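Local coordinates for AvrRxo1-ORF1 (Xanthomonas oryzae pv. oryzicola, PDB 4Z8T), which is a type III effector with a polynucleotide kinase domain of the zeta-toxin type, and probably transfers phosphate to a nucleotide-like substrate, at residues N191-V196 / K320-A325. Residues are numbered along the deposited sequence; the frame is centred on the assembly and turned at random.
Sequences NSLVGV and KSWSAA
Just ahead of W322, which packs on L193, S321 starts helix 322-331 with two bonds. Its backbone O accepts from A325 N at 2.8 Å. Its side chain is the N-cap: A324 N donates to S321 OG at 3.0 Å, nearly straight at 168°. W322 is thus the first residue of a capped helix, and its indole reaches across to helix 189-198. No hydrogen bond joins the two segments; the contact is apolar. L193 lies over one face of the indole. Its CD1 sits 3.8 Å from the centroid of the five-membered ring, 14° off the normal, which makes a CH-pi contact. Its CB lies 3.7 Å from W322 CE3, on the six-membered ring. The leucine therefore spans both rings. CD1 is anti to CA (chi2 173°), which carries it away from the backbone, over the five-membered ring, while CB stays by the six-membered ring. V194 meets the far end of the ring system more loosely, with its CB 4.2 Å from W322 CH2. The backbone N of V194 approaches W322 CZ3 obliquely.

Y210 of helix 210-222 touches both L193 and W322, and L314 of helix 304-315 touches V194 and W322. On helix 189-198, S192 OG is hydrogen-bonded to T74 O, in what is probably the P-loop. W322 NE1 has a weak hydrogen bond to E190 OE2, next to the segment on helix 189-198. The two helices are held mainly by apolar contact over the indole face, with one weak hydrogen bond from the indole N-H.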
loop_
_atom_site.group_PDB
_atom_site.type_symbol
_atom_site.label_atom_id
_atom_site.label_comp_id
_atom_site.label_asym_id
_atom_site.label_seq_id
_atom_site.Cartn_x
_atom_site.Cartn_y
_atom_site.Cartn_z
ATOM N N ASN A 191 9.810 9.513 -6.601
ATOM C CA ASN A 191 11.208 9.928 -6.676
ATOM C C ASN A 191 11.642 10.056 -8.122
ATOM O O ASN A 191 12.403 10.945 -8.473
ATOM C CB ASN A 191 12.137 8.946 -5.948
ATOM C CG ASN A 191 12.134 9.144 -4.450
ATOM O OD1 ASN A 191 11.174 9.690 -3.888
ATOM N ND2 ASN A 191 13.214 8.718 -3.789
ATOM N N SER A 192 11.174 9.142 -8.964
ATOM C CA SER A 192 11.489 9.231 -10.381
ATOM C C SER A 192 10.842 10.443 -11.013
ATOM O O SER A 192 11.440 11.075 -11.868
ATOM C CB SER A 192 11.052 7.968 -11.135
ATOM O OG SER A 192 11.925 6.885 -10.829
ATOM N N LEU A 193 9.619 10.769 -10.592
ATOM C CA LEU A 193 8.922 11.915 -11.164
ATOM C C LEU A 193 9.668 13.204 -10.832
ATOM O O LEU A 193 9.911 14.038 -11.715
ATOM C CB LEU A 193 7.470 11.978 -10.663
ATOM C CG LEU A 193 6.578 10.775 -11.024
ATOM C CD1 LEU A 193 5.209 10.865 -10.314
ATOM C CD2 LEU A 193 6.361 10.655 -12.522
ATOM N N VAL A 194 10.068 13.362 -9.574
ATOM C CA VAL A 194 10.793 14.596 -9.241
ATOM C C VAL A 194 12.197 14.574 -9.841
ATOM O O VAL A 194 12.738 15.614 -10.206
ATOM C CB VAL A 194 10.792 14.925 -7.741
ATOM C CG1 VAL A 194 11.728 14.038 -7.005
ATOM C CG2 VAL A 194 11.168 16.398 -7.525
ATOM N N GLY A 195 12.766 13.381 -9.991
ATOM C CA GLY A 195 14.039 13.237 -10.672
ATOM C C GLY A 195 13.990 13.740 -12.109
ATOM O O GLY A 195 14.922 14.382 -12.590
ATOM N N VAL A 196 12.900 13.435 -12.804
ATOM C CA VAL A 196 12.724 13.885 -14.175
ATOM C C VAL A 196 12.560 15.411 -14.226
ATOM O O VAL A 196 13.158 16.075 -15.075
ATOM C CB VAL A 196 11.540 13.184 -14.839
ATOM C CG1 VAL A 196 11.206 13.853 -16.178
ATOM C CG2 VAL A 196 11.895 11.715 -15.075
ATOM N N LYS A 320 0.267 22.358 -10.828
ATOM C CA LYS A 320 0.017 21.387 -11.884
ATOM C C LYS A 320 0.037 19.960 -11.327
ATOM O O LYS A 320 0.690 19.692 -10.310
ATOM C CB LYS A 320 1.059 21.540 -12.998
ATOM C CG LYS A 320 1.002 22.890 -13.724
ATOM C CD LYS A 320 1.894 22.901 -14.970
ATOM C CE LYS A 320 1.651 24.143 -15.838
ATOM N NZ LYS A 320 1.947 25.412 -15.107
ATOM N N SER A 321 -0.684 19.058 -11.986
ATOM C CA SER A 321 -0.647 17.640 -11.617
ATOM C C SER A 321 0.699 17.075 -12.030
ATOM O O SER A 321 1.374 17.662 -12.876
ATOM C CB SER A 321 -1.749 16.855 -12.320
ATOM O OG SER A 321 -1.552 16.813 -13.728
ATOM N N TRP A 322 1.090 15.935 -11.466
ATOM C CA TRP A 322 2.319 15.284 -11.927
ATOM C C TRP A 322 2.289 15.078 -13.442
ATOM O O TRP A 322 3.285 15.285 -14.123
ATOM C CB TRP A 322 2.504 13.916 -11.263
ATOM C CG TRP A 322 3.046 13.903 -9.871
ATOM C CD1 TRP A 322 2.442 13.369 -8.761
ATOM C CD2 TRP A 322 4.321 14.388 -9.432
ATOM N NE1 TRP A 322 3.256 13.500 -7.671
ATOM C CE2 TRP A 322 4.415 14.125 -8.048
ATOM C CE3 TRP A 322 5.393 15.010 -10.072
ATOM C CZ2 TRP A 322 5.531 14.479 -7.297
ATOM C CZ3 TRP A 322 6.499 15.360 -9.328
ATOM C CH2 TRP A 322 6.565 15.091 -7.956
ATOM N N SER A 323 1.146 14.655 -13.974
ATOM C CA SER A 323 1.034 14.388 -15.403
ATOM C C SER A 323 1.236 15.660 -16.220
ATOM O O SER A 323 2.013 15.681 -17.165
ATOM C CB SER A 323 -0.325 13.769 -15.723
ATOM O OG SER A 323 -0.419 13.489 -17.104
ATOM N N ALA A 324 0.547 16.726 -15.835
ATOM C CA ALA A 324 0.697 18.007 -16.526
ATOM C C ALA A 324 2.119 18.572 -16.419
ATOM O O ALA A 324 2.662 19.128 -17.389
ATOM C CB ALA A 324 -0.316 19.001 -15.994
ATOM N N ALA A 325 2.714 18.427 -15.239
ATOM C CA ALA A 325 4.069 18.907 -14.985
ATOM C C ALA A 325 5.090 18.187 -15.866
ATOM O O ALA A 325 5.894 18.821 -16.541
ATOM C CB ALA A 325 4.417 18.716 -13.518
#